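Local coordinates for uncharacterized conserved protein (Idiomarina loihiensis, PDB 2QSD), which is of unknown function, a conserved bacterial protein of the DUF1543 family, at residues S36-E39 with T40-A43. Residues are numbered along the deposited sequence; the frame is centred on the assembly and turned at random.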
loop_
_atom_site.group_PDB
_atom_site.type_symbol
_atom_site.label_atom_id
_atom_site.label_comp_id
_atom_site.label_asym_id
_atom_site.label_seq_id
_atom_site.Cartn_x
_atom_site.Cartn_y
_atom_site.Cartn_z
ATOM N N SER A 36 4.058 12.551 23.356
ATOM C CA SER A 36 4.408 13.264 22.137
ATOM C C SER A 36 4.539 12.273 20.992
ATOM O O SER A 36 4.552 11.061 21.206
ATOM C CB SER A 36 5.714 14.043 22.319
ATOM O OG SER A 36 6.809 13.174 22.569
HETATM N N MSE A 37 4.640 12.807 19.782
HETATM C CA MSE A 37 4.799 12.020 18.576
HETATM C C MSE A 37 6.126 11.241 18.575
HETATM O O MSE A 37 6.135 10.028 18.331
HETATM C CB MSE A 37 4.673 12.946 17.368
HETATM C CG MSE A 37 4.484 12.260 16.030
HETATM SE SE MSE A 37 3.242 10.744 15.950
HETATM C CE MSE A 37 4.573 9.673 15.098
ATOM N N GLU A 38 7.226 11.932 18.896
ATOM C CA GLU A 38 8.570 11.335 18.962
ATOM C C GLU A 38 8.692 10.211 19.985
ATOM O O GLU A 38 9.542 9.336 19.851
ATOM C CB GLU A 38 9.629 12.400 19.269
ATOM C CG GLU A 38 9.869 13.403 18.151
ATOM C CD GLU A 38 11.084 14.294 18.392
ATOM O OE1 GLU A 38 11.568 14.376 19.548
ATOM O OE2 GLU A 38 11.555 14.921 17.414
ATOM N N GLU A 39 7.842 10.234 21.006
ATOM C CA GLU A 39 7.856 9.187 22.022
ATOM C C GLU A 39 7.089 7.932 21.609
ATOM O O GLU A 39 7.040 6.961 22.361
ATOM C CB GLU A 39 7.369 9.725 23.371
ATOM C CG GLU A 39 8.400 10.611 24.068
ATOM C CD GLU A 39 7.931 11.105 25.420
ATOM O OE1 GLU A 39 8.063 10.353 26.409
ATOM O OE2 GLU A 39 7.438 12.250 25.495
ATOM N N THR A 40 6.502 7.950 20.413
ATOM C CA THR A 40 5.808 6.776 19.885
ATOM C C THR A 40 6.670 6.002 18.882
ATOM O O THR A 40 6.270 4.924 18.422
ATOM C CB THR A 40 4.463 7.137 19.223
ATOM O OG1 THR A 40 4.694 7.848 18.002
ATOM C CG2 THR A 40 3.586 7.971 20.156
ATOM N N TYR A 41 7.845 6.552 18.563
ATOM C CA TYR A 41 8.746 5.963 17.564
ATOM C C TYR A 41 9.119 4.490 17.808
ATOM O O TYR A 41 9.068 3.705 16.861
ATOM C CB TYR A 41 9.992 6.830 17.316
ATOM C CG TYR A 41 9.739 8.140 16.590
ATOM C CD1 TYR A 41 8.512 8.405 15.971
ATOM C CD2 TYR A 41 10.747 9.107 16.487
ATOM C CE1 TYR A 41 8.285 9.600 15.300
ATOM C CE2 TYR A 41 10.528 10.313 15.805
ATOM C CZ TYR A 41 9.291 10.545 15.218
ATOM O OH TYR A 41 9.045 11.716 14.544
ATOM N N PRO A 42 9.495 4.107 19.058
ATOM C CA PRO A 42 9.703 2.674 19.325
ATOM C C PRO A 42 8.506 1.787 18.999
ATOM O O PRO A 42 8.685 0.697 18.449
ATOM C CB PRO A 42 9.980 2.639 20.835
ATOM C CG PRO A 42 10.593 3.954 21.118
ATOM C CD PRO A 42 9.811 4.910 20.259
ATOM N N ALA A 43 7.307 2.262 19.324
ATOM C CA ALA A 43 6.086 1.507 19.092
ATOM C C ALA A 43 5.722 1.454 17.613
ATOM O O ALA A 43 5.097 0.496 17.161
ATOM C CB ALA A 43 4.937 2.084 19.905
#
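T40 grips the carbonyl oxygen of M37 twice: OG1 donates to M37 O over 2.6 Å, and T40 N reaches the same M37 O at 3.0 Å. The two donors approach differently. The hydroxyl lies in the carbonyl plane with a C=O...donor angle of 146°, whereas the amide sits 54° out of that plane. A chi1 of 70° turns OG1 to the flank of its own amide nitrogen, which brings hydroxyl and amide to one acceptor. The methyl of T40 is trans to the carbonyl carbon of its own residue, CG2 lying 3.4 Å from S36 O.

The Y41 ring packs on E38 and M37. E38 CA lies over the centre of one face, 3.8 Å from the centroid and almost on the ring normal, a CH-pi contact; E38 CG lies by the CE2 side of the ring. Near the ring plane, the selenomethionine methyl M37 CE meets the edge at Y41 CE1 (3.7 Å), carried toward the ring by the kinked chain. The amide of T40 bonding back three residues to M37 O closes a type I beta turn over M37-T40 in the connection from strand 26-34 to helix 41-47, part of a DUF1543 sequence region.

One step further back, S36 OG bonds to E39 OE2 at 3.1 Å, on the anti lone pair of the carboxylate, and E39 N makes a weak bond to the same hydroxyl, tying the two ends of segment 36-39 together. On the sheet side, T40 rests on F11 and V32 and M37 on V13, while Y41 touches L178 and P179 near the C-terminus.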